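Putative sugar ABC transporter, substrate-binding protein (Clostridium phytofermentans, PDB 4WZZ) binds L-rhamnose and probably passes this sugar on to a membrane ABC transporter for uptake. Local coordinates at residues I163-M168 and S207-L212; L172-G177 and C291-L296; A254-L259 and A280-D285. All coordinates share one frame; numbering follows the deposited sequence.

Interaction 1: I163-M168 and S207-L212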
ATOM      1  N   ILE A 163      -0.171   8.040  -7.477  1.00 11.75           N
ATOM      2  CA  ILE A 163      -1.200   6.999  -7.380  1.00 12.35           C
ATOM      3  C   ILE A 163      -2.570   7.644  -7.610  1.00 11.61           C
ATOM      4  O   ILE A 163      -3.371   7.140  -8.361  1.00 10.51           O
ATOM      5  CB  ILE A 163      -1.161   6.330  -6.016  1.00  9.89           C
ATOM      6  CG1 ILE A 163       0.108   5.487  -5.880  1.00 11.88           C
ATOM      7  CG2 ILE A 163      -2.421   5.497  -5.776  1.00 12.41           C
ATOM      8  CD1 ILE A 163       0.124   4.262  -6.784  1.00 19.25           C
ATOM      9  N   ALA A 164      -2.827   8.774  -6.960  1.00 10.88           N
ATOM     10  CA  ALA A 164      -4.115   9.442  -7.134  1.00 10.87           C
ATOM     11  C   ALA A 164      -4.388   9.847  -8.582  1.00 11.18           C
ATOM     12  O   ALA A 164      -5.510   9.711  -9.101  1.00 11.73           O
ATOM     13  CB  ALA A 164      -4.207  10.660  -6.223  1.00 15.09           C
ATOM     14  N   GLN A 165      -3.363  10.383  -9.226  1.00 11.25           N
ATOM     15  CA  GLN A 165      -3.489  10.851 -10.586  1.00 12.27           C
ATOM     16  C   GLN A 165      -3.708   9.681 -11.545  1.00 12.18           C
ATOM     17  O   GLN A 165      -4.574   9.730 -12.428  1.00 13.65           O
ATOM     18  CB  GLN A 165      -2.251  11.689 -10.918  1.00 16.83           C
ATOM     19  CG  GLN A 165      -2.243  12.290 -12.269  1.00 23.00           C
ATOM     20  CD  GLN A 165      -3.245  13.402 -12.401  1.00 32.72           C
ATOM     21  OE1 GLN A 165      -3.186  14.396 -11.666  1.00 28.64           O
ATOM     22  NE2 GLN A 165      -4.177  13.252 -13.343  1.00 34.44           N
ATOM     23  N   ALA A 166      -2.965   8.591 -11.350  1.00 14.86           N
ATOM     24  CA  ALA A 166      -3.139   7.410 -12.193  1.00 12.23           C
ATOM     25  C   ALA A 166      -4.566   6.904 -12.072  1.00 11.02           C
ATOM     26  O   ALA A 166      -5.222   6.573 -13.062  1.00 11.35           O
ATOM     27  CB  ALA A 166      -2.162   6.302 -11.770  1.00 14.36           C
ATOM     28  N   LEU A 167      -5.060   6.810 -10.844  1.00  9.38           N
ATOM     29  CA  LEU A 167      -6.401   6.311 -10.638  1.00  9.14           C
ATOM     30  C   LEU A 167      -7.473   7.218 -11.216  1.00 11.32           C
ATOM     31  O   LEU A 167      -8.414   6.743 -11.836  1.00  9.56           O
ATOM     32  CB  LEU A 167      -6.635   6.029  -9.147  1.00  9.03           C
ATOM     33  CG  LEU A 167      -5.798   4.855  -8.593  1.00 10.45           C
ATOM     34  CD1 LEU A 167      -6.013   4.686  -7.113  1.00 11.74           C
ATOM     35  CD2 LEU A 167      -6.096   3.560  -9.336  1.00 11.91           C
HETATM   36  N   MSE A 168      -7.341   8.529 -11.032  1.00 10.59           N
HETATM   37  CA  MSE A 168      -8.363   9.434 -11.573  1.00 10.75           C
HETATM   38  C   MSE A 168      -8.389   9.349 -13.091  1.00 12.72           C
HETATM   39  O   MSE A 168      -9.462   9.336 -13.694  1.00 11.84           O
HETATM   40  CB  MSE A 168      -8.169  10.878 -11.129  1.00 12.60           C
HETATM   41  CG  MSE A 168      -8.575  11.151  -9.686  1.00 12.72           C
HETATM   42 SE   MSE A 168     -10.388  10.486  -9.218  1.00 22.56          SE
HETATM   43  CE  MSE A 168     -11.385  11.203 -10.742  1.00 13.47           C
ATOM     44  N   SER A 207     -11.091  20.548 -14.074  1.00 17.30           N
ATOM     45  CA  SER A 207     -12.263  20.587 -14.949  1.00 18.08           C
ATOM     46  C   SER A 207     -12.368  19.360 -15.871  1.00 20.67           C
ATOM     47  O   SER A 207     -13.469  18.994 -16.317  1.00 19.79           O
ATOM     48  CB  SER A 207     -12.287  21.893 -15.749  1.00 25.76           C
ATOM     49  OG  SER A 207     -11.155  21.958 -16.570  1.00 34.52           O
ATOM     50  N   LYS A 208     -11.255  18.680 -16.132  1.00 17.78           N
ATOM     51  CA  LYS A 208     -11.324  17.498 -17.004  1.00 18.02           C
ATOM     52  C   LYS A 208     -12.181  16.374 -16.419  1.00 19.45           C
ATOM     53  O   LYS A 208     -12.683  15.519 -17.167  1.00 17.79           O
ATOM     54  CB  LYS A 208      -9.934  16.964 -17.327  1.00 21.17           C
ATOM     55  CG  LYS A 208      -9.247  16.333 -16.159  1.00 20.30           C
ATOM     56  CD  LYS A 208      -7.763  16.096 -16.432  1.00 28.25           C
ATOM     57  CE  LYS A 208      -7.544  14.917 -17.354  1.00 29.88           C
ATOM     58  NZ  LYS A 208      -6.114  14.493 -17.333  1.00 33.48           N
ATOM     59  N   TYR A 209     -12.363  16.391 -15.099  1.00 16.29           N
ATOM     60  CA  TYR A 209     -13.124  15.346 -14.405  1.00 13.96           C
ATOM     61  C   TYR A 209     -14.539  15.791 -14.045  1.00 13.76           C
ATOM     62  O   TYR A 209     -15.199  15.147 -13.266  1.00 17.61           O
ATOM     63  CB  TYR A 209     -12.412  14.927 -13.122  1.00 12.55           C
ATOM     64  CG  TYR A 209     -10.957  14.514 -13.309  1.00 12.01           C
ATOM     65  CD1 TYR A 209     -10.627  13.320 -13.945  1.00 14.79           C
ATOM     66  CD2 TYR A 209      -9.925  15.330 -12.875  1.00 11.98           C
ATOM     67  CE1 TYR A 209      -9.303  12.937 -14.123  1.00 14.55           C
ATOM     68  CE2 TYR A 209      -8.588  14.947 -13.039  1.00 13.03           C
ATOM     69  CZ  TYR A 209      -8.294  13.755 -13.671  1.00 19.52           C
ATOM     70  OH  TYR A 209      -6.993  13.378 -13.851  1.00 21.77           O
ATOM     71  N   SER A 210     -15.006  16.890 -14.617  1.00 17.31           N
ATOM     72  CA  SER A 210     -16.204  17.547 -14.105  1.00 19.53           C
ATOM     73  C   SER A 210     -17.494  16.750 -14.326  1.00 20.98           C
ATOM     74  O   SER A 210     -18.482  16.974 -13.629  1.00 22.27           O
ATOM     75  CB  SER A 210     -16.351  18.938 -14.712  1.00 24.50           C
ATOM     76  OG  SER A 210     -16.594  18.854 -16.097  1.00 23.43           O
ATOM     77  N   LYS A 211     -17.481  15.829 -15.285  1.00 18.86           N
ATOM     78  CA  LYS A 211     -18.650  14.980 -15.567  1.00 17.83           C
ATOM     79  C   LYS A 211     -18.662  13.665 -14.815  1.00 18.57           C
ATOM     80  O   LYS A 211     -19.587  12.868 -14.983  1.00 16.80           O
ATOM     81  CB  LYS A 211     -18.749  14.683 -17.057  1.00 19.72           C
ATOM     82  CG  LYS A 211     -18.973  15.914 -17.916  1.00 22.94           C
ATOM     83  CD  LYS A 211     -18.453  15.675 -19.319  1.00 34.04           C
ATOM     84  CE  LYS A 211     -19.561  15.495 -20.319  1.00 43.73           C
ATOM     85  NZ  LYS A 211     -19.904  16.775 -21.003  1.00 47.85           N
ATOM     86  N   LEU A 212     -17.631  13.423 -13.999  1.00 15.92           N
ATOM     87  CA  LEU A 212     -17.597  12.273 -13.102  1.00 15.83           C
ATOM     88  C   LEU A 212     -18.248  12.657 -11.788  1.00 18.24           C
ATOM     89  O   LEU A 212     -18.187  13.812 -11.378  1.00 18.06           O
ATOM     90  CB  LEU A 212     -16.146  11.855 -12.850  1.00 13.16           C
ATOM     91  CG  LEU A 212     -15.348  11.362 -14.056  1.00 18.35           C
ATOM     92  CD1 LEU A 212     -13.901  11.068 -13.670  1.00 16.32           C
ATOM     93  CD2 LEU A 212     -15.997  10.114 -14.628  1.00 19.44           C
TER
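Gln165 is the first residue of helix segment 163-168 to meet Tyr209 of the turn 207-212. Its CG lies anti to the backbone N (chi1 -178°) and its chain bends at chi2. The amide therefore swings across the end of the tyrosine. NE2 comes to 2.9 Å from Tyr209 OH, at the ring edge and near its plane. The N-H points poorly at the oxygen (119°), so this bond is weak. The main polar partner of both groups is Asp169, one residue beyond the segment. Its OD2 bonds Gln165 NE2, and its OD1 bonds Tyr209 OH and also pairs with Lys208 NZ.

Met168, a selenomethionine, makes the apolar half of the contact. Its CB rests 3.8 Å from Tyr209 CE1. Its chain bends at chi2 and again at chi3. The terminal CE thus sits 3.9 Å from Tyr209 CD1 and also reaches Leu212 CD1. Met168 O lies 3.6 Å from Tyr209 CE1, oblique to the ring. One face of that ring is covered from within its own segment by Lys208 CG, which stands over the centre. Tyr209 to Leu212 form a type I turn, closed by Leu212 N to Tyr209 O. Both end residues of the turn, Tyr209 and Leu212, face the helix.

Val203 of helix 191-203 and Trp181 of strand 179-185 also pack here. The turn joins helix 191-203 to strand 212-219 in a beta-alpha-beta crossover, and helix 160-174 packs against that connection at the edge of the parallel sheet, in the Rossmann-like lobe of a periplasmic binding protein.

Interaction 2: L172-G177 and C291-L296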
ATOM      1  N   LEU A 172     -11.513   8.208 -15.472  1.00 13.25           N
ATOM      2  CA  LEU A 172     -11.985   9.070 -16.538  1.00 14.28           C
ATOM      3  C   LEU A 172     -12.024   8.299 -17.867  1.00 17.12           C
ATOM      4  O   LEU A 172     -12.945   8.442 -18.656  1.00 15.99           O
ATOM      5  CB  LEU A 172     -11.088  10.305 -16.655  1.00 14.97           C
ATOM      6  CG  LEU A 172     -11.521  11.305 -17.734  1.00 14.18           C
ATOM      7  CD1 LEU A 172     -12.867  11.925 -17.385  1.00 16.48           C
ATOM      8  CD2 LEU A 172     -10.471  12.374 -17.917  1.00 16.80           C
ATOM      9  N   ASP A 173     -10.986   7.510 -18.107  1.00 14.98           N
ATOM     10  CA  ASP A 173     -10.870   6.723 -19.328  1.00 17.58           C
ATOM     11  C   ASP A 173     -11.912   5.621 -19.367  1.00 16.81           C
ATOM     12  O   ASP A 173     -12.714   5.519 -20.297  1.00 17.26           O
ATOM     13  CB  ASP A 173      -9.464   6.117 -19.393  1.00 17.24           C
ATOM     14  CG  ASP A 173      -9.266   5.220 -20.601  1.00 24.67           C
ATOM     15  OD1 ASP A 173      -9.851   5.501 -21.677  1.00 25.08           O
ATOM     16  OD2 ASP A 173      -8.504   4.246 -20.482  1.00 20.97           O
ATOM     17  N   ILE A 174     -11.908   4.791 -18.327  1.00 14.85           N
ATOM     18  CA  ILE A 174     -12.725   3.594 -18.294  1.00 13.67           C
ATOM     19  C   ILE A 174     -14.234   3.905 -18.252  1.00 19.00           C
ATOM     20  O   ILE A 174     -15.045   3.141 -18.779  1.00 21.68           O
ATOM     21  CB  ILE A 174     -12.284   2.707 -17.104  1.00 13.66           C
ATOM     22  CG1 ILE A 174     -10.847   2.225 -17.332  1.00 15.64           C
ATOM     23  CG2 ILE A 174     -13.228   1.568 -16.909  1.00 18.82           C
ATOM     24  CD1 ILE A 174     -10.168   1.739 -16.036  1.00 19.37           C
ATOM     25  N   SER A 175     -14.609   5.029 -17.648  1.00 16.14           N
ATOM     26  CA  SER A 175     -16.004   5.433 -17.564  1.00 13.57           C
ATOM     27  C   SER A 175     -16.510   5.946 -18.896  1.00 15.86           C
ATOM     28  O   SER A 175     -17.706   6.114 -19.057  1.00 21.11           O
ATOM     29  CB  SER A 175     -16.187   6.554 -16.535  1.00 14.86           C
ATOM     30  OG  SER A 175     -15.470   7.715 -16.957  1.00 15.98           O
ATOM     31  N   GLY A 176     -15.612   6.242 -19.829  1.00 18.28           N
ATOM     32  CA  GLY A 176     -15.992   6.926 -21.057  1.00 24.53           C
ATOM     33  C   GLY A 176     -16.052   8.442 -20.939  1.00 28.58           C
ATOM     34  O   GLY A 176     -16.440   9.136 -21.882  1.00 28.37           O
ATOM     35  N   GLY A 177     -15.677   8.974 -19.777  1.00 16.98           N
ATOM     36  CA  GLY A 177     -15.561  10.406 -19.605  1.00 18.22           C
ATOM     37  C   GLY A 177     -16.589  11.034 -18.680  1.00 18.56           C
ATOM     38  O   GLY A 177     -16.507  12.221 -18.387  1.00 21.69           O
ATOM     39  N   CYS A 291     -11.937  -5.454 -15.414  1.00 11.33           N
ATOM     40  CA  CYS A 291     -10.819  -4.553 -15.178  1.00  9.29           C
ATOM     41  C   CYS A 291      -9.939  -4.364 -16.409  1.00 11.34           C
ATOM     42  O   CYS A 291      -9.172  -5.240 -16.783  1.00 13.02           O
ATOM     43  CB  CYS A 291      -9.974  -5.116 -14.035  1.00 10.16           C
ATOM     44  SG  CYS A 291      -8.522  -4.117 -13.591  1.00 10.30           S
ATOM     45  N   PRO A 292     -10.035  -3.196 -17.048  1.00 10.30           N
ATOM     46  CA  PRO A 292      -9.234  -2.953 -18.244  1.00 12.35           C
ATOM     47  C   PRO A 292      -7.769  -2.764 -17.909  1.00 13.27           C
ATOM     48  O   PRO A 292      -6.918  -3.095 -18.734  1.00 14.18           O
ATOM     49  CB  PRO A 292      -9.821  -1.652 -18.810  1.00 17.59           C
ATOM     50  CG  PRO A 292     -11.089  -1.439 -18.070  1.00 19.01           C
ATOM     51  CD  PRO A 292     -10.964  -2.095 -16.761  1.00 11.31           C
ATOM     52  N   TYR A 293      -7.502  -2.262 -16.707  1.00 11.61           N
ATOM     53  CA  TYR A 293      -6.145  -2.080 -16.209  1.00 10.72           C
ATOM     54  C   TYR A 293      -6.195  -1.559 -14.794  1.00 11.13           C
ATOM     55  O   TYR A 293      -7.234  -1.070 -14.315  1.00 10.30           O
ATOM     56  CB  TYR A 293      -5.290  -1.160 -17.094  1.00 10.34           C
ATOM     57  CG  TYR A 293      -5.841   0.237 -17.348  1.00 10.56           C
ATOM     58  CD1 TYR A 293      -6.668   0.489 -18.433  1.00 11.60           C
ATOM     59  CD2 TYR A 293      -5.487   1.310 -16.535  1.00 12.20           C
ATOM     60  CE1 TYR A 293      -7.147   1.760 -18.695  1.00 14.29           C
ATOM     61  CE2 TYR A 293      -5.958   2.609 -16.807  1.00 13.30           C
ATOM     62  CZ  TYR A 293      -6.790   2.812 -17.883  1.00 15.40           C
ATOM     63  OH  TYR A 293      -7.291   4.073 -18.175  1.00 18.25           O
HETATM   64  N   MSE A 294      -5.077  -1.747 -14.106  1.00  8.83           N
HETATM   65  CA  MSE A 294      -4.953  -1.289 -12.720  1.00  9.96           C
HETATM   66  C   MSE A 294      -3.479  -0.984 -12.464  1.00 10.53           C
HETATM   67  O   MSE A 294      -2.663  -1.025 -13.394  1.00  9.06           O
HETATM   68  CB  MSE A 294      -5.515  -2.338 -11.766  1.00  8.40           C
HETATM   69  CG  MSE A 294      -4.929  -3.706 -11.927  1.00 11.20           C
HETATM   70 SE   MSE A 294      -3.317  -3.879 -10.844  1.00 23.08          SE
HETATM   71  CE  MSE A 294      -2.997  -5.844 -11.124  1.00  9.64           C
ATOM     72  N   PHE A 295      -3.135  -0.633 -11.229  1.00  8.74           N
ATOM     73  CA  PHE A 295      -1.774  -0.218 -10.914  1.00  8.04           C
ATOM     74  C   PHE A 295      -1.271  -0.868  -9.645  1.00  8.05           C
ATOM     75  O   PHE A 295      -2.033  -1.191  -8.742  1.00  9.91           O
ATOM     76  CB  PHE A 295      -1.712   1.308 -10.714  1.00  9.23           C
ATOM     77  CG  PHE A 295      -2.246   2.079 -11.877  1.00  9.91           C
ATOM     78  CD1 PHE A 295      -3.606   2.284 -12.011  1.00 11.33           C
ATOM     79  CD2 PHE A 295      -1.394   2.586 -12.845  1.00 11.44           C
ATOM     80  CE1 PHE A 295      -4.111   2.959 -13.093  1.00 18.12           C
ATOM     81  CE2 PHE A 295      -1.919   3.280 -13.924  1.00 12.52           C
ATOM     82  CZ  PHE A 295      -3.259   3.449 -14.039  1.00 13.82           C
ATOM     83  N   LEU A 296       0.042  -1.019  -9.559  1.00  9.38           N
ATOM     84  CA  LEU A 296       0.654  -1.305  -8.271  1.00  8.26           C
ATOM     85  C   LEU A 296       2.120  -0.910  -8.357  1.00  8.99           C
ATOM     86  O   LEU A 296       2.443   0.133  -8.944  1.00 12.03           O
ATOM     87  CB  LEU A 296       0.431  -2.775  -7.859  1.00  8.84           C
ATOM     88  CG  LEU A 296       0.473  -3.016  -6.336  1.00  8.17           C
ATOM     89  CD1 LEU A 296      -0.803  -2.519  -5.668  1.00  8.48           C
ATOM     90  CD2 LEU A 296       0.727  -4.499  -6.015  1.00  8.65           C
TER
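Tyr293 OH donates a short hydrogen bond, 2.6 Å, to Asp173 OD2 near the C-terminal end of helix 160-174. The carboxylate oxygen accepts it on its anti lone pair, the one away from OD1. It sits at the edge of the ring, in its plane, and the two flat groups are nearly coplanar (28° apart). A negative charge beside the phenol would probably polarise the O-H.

The tyrosine CG lies between its backbone N and carbonyl carbon (chi1 56°). From this crowded position the ring reaches across to the helix end. Ile174 then slides past it. Its CD1 lies over one ring face, 4.2 Å from the ring centroid and 19° off the normal, offset toward the rim: a CH-pi contact. Lys358 of strand 357-359 meets the same ring in a cation-pi interaction.

Ile174 reaches toward the CG corner of Pro292. Ile174 CG1 is 3.7 Å from Pro292 CG. The CG2 methyl and the terminal CD1 each come to 3.9 Å from Pro292 CG as well. Ile174 also touches Lys269 and Thr271 of strand 269-272.

Past this patch the helix gives way to a turn. Gly176 has positive phi, and Gly177 N bonds Ser175 OG at 3.1 Å, an ST turn.

Segment 291-296 runs beside strand 269-272, with Phe295 bonded through its backbone to Gly272. It ends just before Trp297, which lines the rhamnose pocket. The contact thus joins a helix end to the chain leading into strand 294-296, which pairs antiparallel with strand 357-359, an arrangement that belongs to the alpha/beta lobe of a type I periplasmic binding protein.

Interaction 3: A254-L259 and A280-D285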
ATOM      1  N   ALA A 254     -11.742  -8.838  -4.467  1.00 10.48           N
ATOM      2  CA  ALA A 254     -13.065  -9.182  -3.982  1.00 10.80           C
ATOM      3  C   ALA A 254     -14.129  -8.583  -4.892  1.00  9.47           C
ATOM      4  O   ALA A 254     -15.075  -9.273  -5.253  1.00 11.14           O
ATOM      5  CB  ALA A 254     -13.255  -8.706  -2.535  1.00 10.34           C
ATOM      6  N   ALA A 255     -13.968  -7.311  -5.250  1.00  9.26           N
ATOM      7  CA  ALA A 255     -14.921  -6.661  -6.144  1.00  9.56           C
ATOM      8  C   ALA A 255     -14.944  -7.392  -7.490  1.00  9.45           C
ATOM      9  O   ALA A 255     -16.003  -7.570  -8.108  1.00  9.57           O
ATOM     10  CB  ALA A 255     -14.538  -5.207  -6.324  1.00  7.98           C
ATOM     11  N   ALA A 256     -13.771  -7.776  -7.985  1.00  8.63           N
ATOM     12  CA  ALA A 256     -13.729  -8.495  -9.265  1.00 10.11           C
ATOM     13  C   ALA A 256     -14.544  -9.780  -9.221  1.00 10.71           C
ATOM     14  O   ALA A 256     -15.274 -10.126 -10.180  1.00 12.69           O
ATOM     15  CB  ALA A 256     -12.300  -8.795  -9.643  1.00 10.90           C
ATOM     16  N   LYS A 257     -14.416 -10.501  -8.123  1.00 10.12           N
ATOM     17  CA  LYS A 257     -15.133 -11.752  -7.931  1.00 13.35           C
ATOM     18  C   LYS A 257     -16.638 -11.523  -7.942  1.00 13.56           C
ATOM     19  O   LYS A 257     -17.376 -12.232  -8.615  1.00 12.24           O
ATOM     20  CB  LYS A 257     -14.703 -12.421  -6.617  1.00 14.24           C
ATOM     21  CG  LYS A 257     -15.440 -13.717  -6.297  1.00 22.58           C
ATOM     22  CD  LYS A 257     -15.269 -14.778  -7.384  1.00 29.72           C
ATOM     23  CE  LYS A 257     -15.511 -16.209  -6.864  1.00 39.63           C
ATOM     24  NZ  LYS A 257     -16.889 -16.424  -6.329  1.00 41.40           N
ATOM     25  N   VAL A 258     -17.083 -10.499  -7.225  1.00 12.37           N
ATOM     26  CA  VAL A 258     -18.494 -10.139  -7.180  1.00 12.89           C
ATOM     27  C   VAL A 258     -19.006  -9.728  -8.562  1.00 10.95           C
ATOM     28  O   VAL A 258     -20.056 -10.191  -9.000  1.00 12.38           O
ATOM     29  CB  VAL A 258     -18.747  -9.011  -6.132  1.00 13.08           C
ATOM     30  CG1 VAL A 258     -20.174  -8.480  -6.222  1.00 14.80           C
ATOM     31  CG2 VAL A 258     -18.454  -9.505  -4.720  1.00 10.85           C
ATOM     32  N   LEU A 259     -18.275  -8.868  -9.267  1.00 10.42           N
ATOM     33  CA  LEU A 259     -18.750  -8.415 -10.582  1.00 10.64           C
ATOM     34  C   LEU A 259     -18.818  -9.586 -11.551  1.00 12.71           C
ATOM     35  O   LEU A 259     -19.734  -9.668 -12.375  1.00 15.08           O
ATOM     36  CB  LEU A 259     -17.844  -7.326 -11.146  1.00 11.43           C
ATOM     37  CG  LEU A 259     -17.815  -6.014 -10.360  1.00 11.20           C
ATOM     38  CD1 LEU A 259     -16.840  -5.072 -11.046  1.00 13.35           C
ATOM     39  CD2 LEU A 259     -19.213  -5.395 -10.231  1.00 11.76           C
ATOM     40  N   ALA A 280      -5.028 -11.331 -12.637  1.00 12.10           N
ATOM     41  CA  ALA A 280      -4.734 -11.732 -14.016  1.00 12.49           C
ATOM     42  C   ALA A 280      -5.985 -12.170 -14.803  1.00 15.29           C
ATOM     43  O   ALA A 280      -6.206 -11.754 -15.948  1.00 17.50           O
ATOM     44  CB  ALA A 280      -3.721 -12.834 -14.012  1.00 18.15           C
ATOM     45  N   ASP A 281      -6.816 -12.992 -14.194  1.00 13.31           N
ATOM     46  CA  ASP A 281      -7.954 -13.543 -14.934  1.00 15.53           C
ATOM     47  C   ASP A 281      -9.103 -12.547 -15.073  1.00 14.66           C
ATOM     48  O   ASP A 281     -10.071 -12.828 -15.802  1.00 18.14           O
ATOM     49  CB  ASP A 281      -8.454 -14.814 -14.277  1.00 23.04           C
ATOM     50  CG  ASP A 281      -7.401 -15.914 -14.229  1.00 27.31           C
ATOM     51  OD1 ASP A 281      -6.423 -15.872 -15.020  1.00 27.91           O
ATOM     52  OD2 ASP A 281      -7.567 -16.835 -13.395  1.00 28.39           O
ATOM     53  N   TYR A 282      -9.027 -11.400 -14.387  1.00 12.71           N
ATOM     54  CA  TYR A 282     -10.079 -10.398 -14.452  1.00 11.92           C
ATOM     55  C   TYR A 282      -9.729  -9.229 -15.327  1.00 14.67           C
ATOM     56  O   TYR A 282     -10.535  -8.314 -15.500  1.00 15.42           O
ATOM     57  CB  TYR A 282     -10.374  -9.850 -13.068  1.00 15.40           C
ATOM     58  CG  TYR A 282     -10.831 -10.866 -12.088  1.00 14.54           C
ATOM     59  CD1 TYR A 282     -12.070 -11.484 -12.224  1.00 13.23           C
ATOM     60  CD2 TYR A 282     -10.068 -11.178 -10.988  1.00 18.31           C
ATOM     61  CE1 TYR A 282     -12.507 -12.392 -11.314  1.00 19.30           C
ATOM     62  CE2 TYR A 282     -10.495 -12.085 -10.071  1.00 21.48           C
ATOM     63  CZ  TYR A 282     -11.717 -12.684 -10.224  1.00 22.07           C
ATOM     64  OH  TYR A 282     -12.137 -13.579  -9.285  1.00 24.44           O
ATOM     65  N   ILE A 283      -8.512  -9.234 -15.853  1.00 13.86           N
ATOM     66  CA  ILE A 283      -8.040  -8.124 -16.648  1.00 11.20           C
ATOM     67  C   ILE A 283      -8.225  -8.409 -18.125  1.00 13.59           C
ATOM     68  O   ILE A 283      -7.813  -9.459 -18.626  1.00 15.28           O
ATOM     69  CB  ILE A 283      -6.587  -7.787 -16.289  1.00 11.02           C
ATOM     70  CG1 ILE A 283      -6.574  -7.133 -14.900  1.00 10.43           C
ATOM     71  CG2 ILE A 283      -5.932  -6.917 -17.361  1.00 14.78           C
ATOM     72  CD1 ILE A 283      -5.183  -6.930 -14.327  1.00 13.79           C
ATOM     73  N   GLY A 284      -8.860  -7.467 -18.808  1.00 13.84           N
ATOM     74  CA  GLY A 284      -9.151  -7.593 -20.229  1.00 16.37           C
ATOM     75  C   GLY A 284      -9.884  -6.366 -20.728  1.00 16.73           C
ATOM     76  O   GLY A 284     -10.593  -5.708 -19.971  1.00 18.75           O
ATOM     77  N   ASP A 285      -9.739  -6.082 -22.019  1.00 21.60           N
ATOM     78  CA  ASP A 285     -10.418  -4.950 -22.634  1.00 21.29           C
ATOM     79  C   ASP A 285     -11.576  -5.471 -23.486  1.00 25.51           C
ATOM     80  O   ASP A 285     -11.539  -5.378 -24.700  1.00 23.40           O
ATOM     81  CB  ASP A 285      -9.422  -4.160 -23.501  1.00 22.55           C
ATOM     82  CG  ASP A 285     -10.017  -2.877 -24.068  1.00 35.69           C
ATOM     83  OD1 ASP A 285     -10.912  -2.289 -23.420  1.00 37.15           O
ATOM     84  OD2 ASP A 285      -9.575  -2.463 -25.174  1.00 36.46           O
TER
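Tyr282 lays its ring almost flat on Ala256. The pair joins helix 249-261 to the loop after helix 276-279, on the outside of an alpha/beta lobe of the periplasmic binding protein fold. Ala256 CB stands over the centre of the ring, 3.5 Å from the centroid and only 12° off the normal. This is a close, face-on CH-pi contact. Ala256 CB also touches Leu270 of strand 269-272, so the small residue lies between sheet and tyrosine.

Tyr282 CG is anti to its own carbonyl carbon (chi1 -60°), which sends the ring out toward the helix. The Tyr282 backbone is hydrogen-bonded to Cys291. The ring also passes along the helix backbone, with Tyr282 CE1 3.8 Å from Ala256 O.

Lys257 meets the far end of the tyrosine and crosses it obliquely. Its chain bends at chi2 and chi4, and its NZ turns away to a salt bridge with Asp261. Its backbone CA comes to 3.8 Å from Tyr282 OH, and its CB and CD each lie 3.9 Å from the same oxygen.

All three interactions lie in the same lobe. Interactions 1 and 3 are partly buried, whereas interaction 2 is a surface contact. Interactions 1 and 2 share helix 160-174 and touch directly, with Leu212 CD2 3.4 Å from Ser175 OG. Interaction 3 uses helix 249-261 instead and stays about 12 Å from interaction 1 at the nearest atoms. It joins interaction 2 through probable backbone hydrogen bonds of Cys291 with Tyr282 and Gly284. A tyrosine is central to each, but the chemistry differs. Its hydroxyl meets a carboxylate across interaction 2 and a weakly bonded amide across interaction 1, while its stronger partner there is the neighbouring Asp169. In interaction 3 the ring face and apolar carbons do the work.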